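Local coordinates for 2-oxo-1,2-dihydroquinoline 8-monooxygenase, oxygenase component (Pseudomonas putida, PDB 1Z02), which probably hydroxylates 2-oxo-1,2-dihydroquinoline at position 8, as the oxygenase component of a Rieske-type monooxygenase carrying a [2Fe-2S] cluster and a mononuclear iron, at residues A[222-227]-A[363-368]; A[234-239]-A[288-293]. All blocks are in the same frame, centred on the assembly; numbering follows the deposited sequence.

Contact 1: A[222-227]-A[363-368]; sequences ILVHKD and DSDLYA. With FE (Fe (III) ion), chain G.
Val224, His225 and Ser364 bury most of the surface here, and Asp365 joins them through iron. With its CG1 anti to the backbone N (chi1 172°), Val224 lays that methyl 3.8 Å from Ser364 CB; the same methyl lies over one face of the His225 ring, toward its rim. A beta-branched apolar residue suits this place: its methyl packs against both the serine CB and the imidazole and offers no atom that could bind the metal. Ser364, small enough to let the backbones approach, brings CB to 3.4 Å from Val224 O. A water donates to Val224 O at 2.6 Å.

His225 binds iron through NE2 at 2.0 Å. Asp365 chelates it unevenly, OD2 at 2.2 Å and OD1 at 2.5 Å, its carboxylate plane turned 70° from the imidazole. Bonds from Asn215 to OD2 and from Asn362 to OD1 help fix the carboxylate's rotation, and Asn228 OD1 is hydrogen-bonded to Ser364 OG. His221 completes the two-histidine, one-carboxylate facial triad of Rieske oxygenases, while Phe361 stacks on the His225 ring; two waters fill further positions on the metal.

The short helix 222-225 thus packs against helix 363-376, and Trp106 of a neighbouring subunit packs on Val224 and Ala368.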
loop_
_atom_site.group_PDB
_atom_site.type_symbol
_atom_site.label_atom_id
_atom_site.label_comp_id
_atom_site.label_asym_id
_atom_site.label_seq_id
_atom_site.Cartn_x
_atom_site.Cartn_y
_atom_site.Cartn_z
ATOM N N ILE A 222 19.852 19.468 20.358
ATOM C CA ILE A 222 20.305 18.785 21.570
ATOM C C ILE A 222 19.271 17.802 22.139
ATOM O O ILE A 222 19.611 16.695 22.559
ATOM C CB ILE A 222 20.669 19.807 22.679
ATOM C CG1 ILE A 222 21.075 19.088 23.968
ATOM C CG2 ILE A 222 19.494 20.767 22.937
ATOM C CD1 ILE A 222 21.470 20.039 25.121
ATOM N N LEU A 223 18.010 18.218 22.165
ATOM C CA LEU A 223 16.937 17.386 22.699
ATOM C C LEU A 223 16.925 15.970 22.101
ATOM O O LEU A 223 16.473 15.023 22.744
ATOM C CB LEU A 223 15.596 18.080 22.446
ATOM C CG LEU A 223 14.916 18.893 23.539
ATOM C CD1 LEU A 223 15.784 19.390 24.426
ATOM C CD2 LEU A 223 14.376 20.046 23.060
ATOM N N VAL A 224 17.433 15.851 20.876
ATOM C CA VAL A 224 17.488 14.584 20.157
ATOM C C VAL A 224 18.583 13.645 20.668
ATOM O O VAL A 224 18.392 12.439 20.694
ATOM C CB VAL A 224 17.702 14.829 18.629
ATOM C CG1 VAL A 224 17.964 13.501 17.911
ATOM C CG2 VAL A 224 16.488 15.558 18.026
ATOM N N HIS A 225 19.715 14.204 21.090
ATOM C CA HIS A 225 20.853 13.414 21.559
ATOM C C HIS A 225 21.172 13.547 23.044
ATOM O O HIS A 225 22.113 12.921 23.521
ATOM C CB HIS A 225 22.114 13.809 20.775
ATOM C CG HIS A 225 21.998 13.622 19.294
ATOM N ND1 HIS A 225 22.147 12.394 18.685
ATOM C CD2 HIS A 225 21.712 14.501 18.308
ATOM C CE1 HIS A 225 21.955 12.527 17.387
ATOM N NE2 HIS A 225 21.688 13.794 17.134
ATOM N N LYS A 226 20.414 14.365 23.770
ATOM C CA LYS A 226 20.678 14.578 25.192
ATOM C C LYS A 226 20.708 13.313 26.041
ATOM O O LYS A 226 21.484 13.240 26.982
ATOM C CB LYS A 226 19.664 15.563 25.790
ATOM C CG LYS A 226 18.227 15.127 25.600
ATOM C CD LYS A 226 17.222 16.090 26.221
ATOM C CE LYS A 226 17.211 16.076 27.747
ATOM N NZ LYS A 226 18.293 16.852 28.403
ATOM N N ASP A 227 19.874 12.327 25.717
ATOM C CA ASP A 227 19.808 11.077 26.480
ATOM C C ASP A 227 20.752 9.982 25.979
ATOM O O ASP A 227 20.832 8.906 26.570
ATOM C CB ASP A 227 18.370 10.537 26.484
ATOM C CG ASP A 227 17.393 11.483 27.156
ATOM O OD1 ASP A 227 16.171 11.215 27.138
ATOM O OD2 ASP A 227 17.854 12.501 27.708
ATOM N N ASP A 363 21.308 6.762 15.899
ATOM C CA ASP A 363 20.012 6.099 15.747
ATOM C C ASP A 363 18.891 7.080 16.093
ATOM O O ASP A 363 17.794 7.001 15.549
ATOM C CB ASP A 363 19.904 4.874 16.656
ATOM C CG ASP A 363 20.626 3.663 16.098
ATOM O OD1 ASP A 363 20.680 2.630 16.807
ATOM O OD2 ASP A 363 21.131 3.739 14.954
ATOM N N SER A 364 19.172 8.014 16.997
ATOM C CA SER A 364 18.178 9.005 17.403
ATOM C C SER A 364 17.776 9.907 16.245
ATOM O O SER A 364 16.641 10.379 16.182
ATOM C CB SER A 364 18.723 9.864 18.546
ATOM O OG SER A 364 18.982 9.076 19.690
ATOM N N ASP A 365 18.708 10.143 15.329
ATOM C CA ASP A 365 18.448 10.987 14.173
ATOM C C ASP A 365 17.464 10.355 13.211
ATOM O O ASP A 365 16.810 11.057 12.446
ATOM C CB ASP A 365 19.758 11.286 13.444
ATOM C CG ASP A 365 20.594 12.288 14.185
ATOM O OD1 ASP A 365 21.830 12.088 14.291
ATOM O OD2 ASP A 365 19.983 13.274 14.663
ATOM N N LEU A 366 17.374 9.028 13.251
ATOM C CA LEU A 366 16.468 8.274 12.388
ATOM C C LEU A 366 15.018 8.607 12.688
ATOM O O LEU A 366 14.226 8.837 11.775
ATOM C CB LEU A 366 16.699 6.768 12.569
ATOM C CG LEU A 366 17.472 6.039 11.471
ATOM C CD1 LEU A 366 18.612 6.877 10.974
ATOM C CD2 LEU A 366 17.943 4.708 11.994
ATOM N N TYR A 367 14.674 8.635 13.973
ATOM C CA TYR A 367 13.315 8.941 14.380
ATOM C C TYR A 367 12.985 10.393 14.070
ATOM O O TYR A 367 11.842 10.723 13.760
ATOM C CB TYR A 367 13.131 8.668 15.874
ATOM C CG TYR A 367 13.468 7.243 16.263
ATOM C CD1 TYR A 367 14.776 6.877 16.587
ATOM C CD2 TYR A 367 12.494 6.239 16.230
ATOM C CE1 TYR A 367 15.109 5.552 16.864
ATOM C CE2 TYR A 367 12.819 4.907 16.505
ATOM C CZ TYR A 367 14.128 4.571 16.820
ATOM O OH TYR A 367 14.457 3.258 17.088
ATOM N N ALA A 368 13.989 11.259 14.155
ATOM C CA ALA A 368 13.788 12.670 13.866
ATOM C C ALA A 368 13.491 12.840 12.375
ATOM O O ALA A 368 12.611 13.604 11.987
ATOM C CB ALA A 368 15.036 13.479 14.257
HETATM FE FE FE G . 21.821 14.394 15.187
HETATM O O HOH W 1 17.098 10.544 21.975
HETATM O O HOH W 2 23.965 15.088 14.634
HETATM O O HOH W 3 22.378 14.225 13.010
#

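Contact 2: A[234-239]-A[288-293]; sequences MDWVLP and KGRHYR
Lys288 and Val237 pair through their backbones in a single antiparallel bridge of the hydrogen-bonded kind. Val237 N gives a bond of 2.7 Å to Lys288 O that is nearly straight, 164° at the hydrogen; the return bond from Lys288 N to Val237 O is longer, 3.3 Å, and more bent. The lysine side chain, extended beyond CG, runs alongside the turn that precedes Val237, where its CD lies 3.2 Å from Asp235 O. Its NZ reaches 3.8 Å from Asp235 CB, and OD1 of that aspartate stands farther off, so any attraction between the charges is probably modest. A long, flexible lysine suits this exposed edge, its methylenes covering the backbone while the amine stays near the surface.

Gly289 sets its CA over a face of Trp236, 4.1 Å from the centroid of the five-membered ring, in a CH-pi contact. Beyond it, Arg290 CG touches CZ2 of the indole at 4.0 Å.

Asp235, with positive phi, is the C-prime residue of the Schellman motif ending helix 229-233: Trp236 N bonds to Val231 O and Asp235 N to His232 O. This turn brings the chain round to Val237 and its bridge, and places Trp236 just before it; the broad indole also packs on Ile230 and Val231 of that helix, with Met234 CB above one face, toward the rim.

On the other segment, Arg290 NE bonds to Asn306 O, and Arg293 enters strand 293-297 of the large antiparallel sheet, salt-bridged to Glu305.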
loop_
_atom_site.group_PDB
_atom_site.type_symbol
_atom_site.label_atom_id
_atom_site.label_comp_id
_atom_site.label_asym_id
_atom_site.label_seq_id
_atom_site.Cartn_x
_atom_site.Cartn_y
_atom_site.Cartn_z
ATOM N N MET A 234 30.653 10.025 28.698
ATOM C CA MET A 234 31.776 10.950 28.541
ATOM C C MET A 234 31.659 12.174 29.449
ATOM O O MET A 234 32.556 13.024 29.477
ATOM C CB MET A 234 31.891 11.407 27.084
ATOM C CG MET A 234 32.085 10.279 26.107
ATOM S SD MET A 234 33.548 9.277 26.460
ATOM C CE MET A 234 34.825 10.300 25.745
ATOM N N ASP A 235 30.559 12.255 30.194
ATOM C CA ASP A 235 30.317 13.380 31.092
ATOM C C ASP A 235 30.205 14.692 30.324
ATOM O O ASP A 235 30.654 15.743 30.793
ATOM C CB ASP A 235 31.441 13.494 32.126
ATOM C CG ASP A 235 31.358 12.424 33.193
ATOM O OD1 ASP A 235 32.323 11.672 33.370
ATOM O OD2 ASP A 235 30.323 12.327 33.863
ATOM N N TRP A 236 29.616 14.624 29.135
ATOM C CA TRP A 236 29.442 15.812 28.316
ATOM C C TRP A 236 28.284 16.663 28.824
ATOM O O TRP A 236 27.343 16.159 29.438
ATOM C CB TRP A 236 29.161 15.441 26.857
ATOM C CG TRP A 236 30.301 14.811 26.124
ATOM C CD1 TRP A 236 31.623 14.819 26.478
ATOM C CD2 TRP A 236 30.226 14.132 24.867
ATOM N NE1 TRP A 236 32.374 14.185 25.513
ATOM C CE2 TRP A 236 31.542 13.756 24.515
ATOM C CE3 TRP A 236 29.171 13.808 24.002
ATOM C CZ2 TRP A 236 31.832 13.068 23.329
ATOM C CZ3 TRP A 236 29.456 13.126 22.827
ATOM C CH2 TRP A 236 30.780 12.763 22.500
ATOM N N VAL A 237 28.377 17.961 28.565
ATOM C CA VAL A 237 27.343 18.909 28.939
ATOM C C VAL A 237 27.120 19.714 27.672
ATOM O O VAL A 237 27.849 20.666 27.392
ATOM C CB VAL A 237 27.799 19.847 30.072
ATOM C CG1 VAL A 237 26.707 20.862 30.365
ATOM C CG2 VAL A 237 28.106 19.037 31.329
ATOM N N LEU A 238 26.119 19.312 26.901
ATOM C CA LEU A 238 25.813 19.964 25.638
ATOM C C LEU A 238 25.102 21.301 25.785
ATOM O O LEU A 238 24.389 21.532 26.760
ATOM C CB LEU A 238 24.948 19.044 24.768
ATOM C CG LEU A 238 25.411 17.595 24.614
ATOM C CD1 LEU A 238 24.437 16.863 23.704
ATOM C CD2 LEU A 238 26.822 17.545 24.048
ATOM N N PRO A 239 25.307 22.208 24.812
ATOM C CA PRO A 239 24.679 23.529 24.811
ATOM C C PRO A 239 23.249 23.438 24.267
ATOM O O PRO A 239 22.942 22.554 23.462
ATOM C CB PRO A 239 25.595 24.341 23.904
ATOM C CG PRO A 239 25.998 23.338 22.883
ATOM C CD PRO A 239 26.321 22.122 23.744
ATOM N N LYS A 288 30.858 20.933 28.630
ATOM C CA LYS A 288 31.854 19.902 28.327
ATOM C C LYS A 288 31.472 19.135 27.065
ATOM O O LYS A 288 30.334 18.695 26.925
ATOM C CB LYS A 288 32.039 18.945 29.509
ATOM C CG LYS A 288 33.345 18.203 29.461
ATOM C CD LYS A 288 33.450 17.236 30.601
ATOM C CE LYS A 288 34.627 16.328 30.365
ATOM N NZ LYS A 288 34.718 15.252 31.379
ATOM N N GLY A 289 32.416 18.987 26.139
ATOM C CA GLY A 289 32.116 18.284 24.903
ATOM C C GLY A 289 33.334 17.947 24.069
ATOM O O GLY A 289 34.427 17.745 24.595
ATOM N N ARG A 290 33.142 17.885 22.757
ATOM C CA ARG A 290 34.219 17.563 21.832
ATOM C C ARG A 290 34.352 18.591 20.719
ATOM O O ARG A 290 33.368 19.200 20.294
ATOM C CB ARG A 290 33.961 16.217 21.176
ATOM C CG ARG A 290 34.807 15.105 21.675
ATOM C CD ARG A 290 34.823 13.984 20.684
ATOM N NE ARG A 290 35.893 14.122 19.713
ATOM C CZ ARG A 290 37.167 13.887 19.994
ATOM N NH1 ARG A 290 38.086 14.018 19.084
ATOM N NH2 ARG A 290 37.547 13.522 21.194
ATOM N N HIS A 291 35.572 18.768 20.228
ATOM C CA HIS A 291 35.796 19.693 19.131
ATOM C C HIS A 291 35.557 18.914 17.844
ATOM O O HIS A 291 36.097 17.817 17.663
ATOM C CB HIS A 291 37.222 20.248 19.150
ATOM C CG HIS A 291 37.504 21.154 20.307
ATOM N ND1 HIS A 291 36.604 22.102 20.749
ATOM C CD2 HIS A 291 38.590 21.270 21.106
ATOM C CE1 HIS A 291 37.122 22.759 21.769
ATOM N NE2 HIS A 291 38.330 22.273 22.006
ATOM N N TYR A 292 34.747 19.487 16.957
ATOM C CA TYR A 292 34.403 18.858 15.685
ATOM C C TYR A 292 33.896 19.932 14.729
ATOM O O TYR A 292 33.522 21.020 15.153
ATOM C CB TYR A 292 33.302 17.818 15.907
ATOM C CG TYR A 292 32.007 18.442 16.380
ATOM C CD1 TYR A 292 31.080 18.959 15.470
ATOM C CD2 TYR A 292 31.727 18.559 17.740
ATOM C CE1 TYR A 292 29.910 19.577 15.911
ATOM C CE2 TYR A 292 30.556 19.174 18.187
ATOM C CZ TYR A 292 29.657 19.677 17.269
ATOM O OH TYR A 292 28.498 20.267 17.705
ATOM N N ARG A 293 33.884 19.620 13.439
ATOM C CA ARG A 293 33.410 20.565 12.435
ATOM C C ARG A 293 32.669 19.829 11.318
ATOM O O ARG A 293 33.112 18.786 10.845
ATOM C CB ARG A 293 34.596 21.349 11.864
ATOM C CG ARG A 293 34.210 22.481 10.938
ATOM C CD ARG A 293 35.387 23.409 10.708
ATOM N NE ARG A 293 36.490 22.756 10.013
ATOM C CZ ARG A 293 37.647 23.349 9.732
ATOM N NH1 ARG A 293 38.601 22.685 9.090
ATOM N NH2 ARG A 293 37.853 24.608 10.098
#

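In the fold
Both contacts belong to the catalytic domain, their centres about 15 Å apart, and the chain between the two halves of contact 1 includes both segments of contact 2. They meet directly: Ile222 CD1 packs 3.4 Å from Pro239 O and 3.6 Å from Leu238 CB. Contact 1 supplies two of the three protein ligands of the iron. Contact 2, at the surface, supplies none, yet the side chain of Leu238 comes within about 5 Å of that of His225 and about 9 Å of the metal. Segment 234-239 thus passes from the surface bridge with 288-293 to the neighbourhood of helix 222-225, which carries one iron ligand.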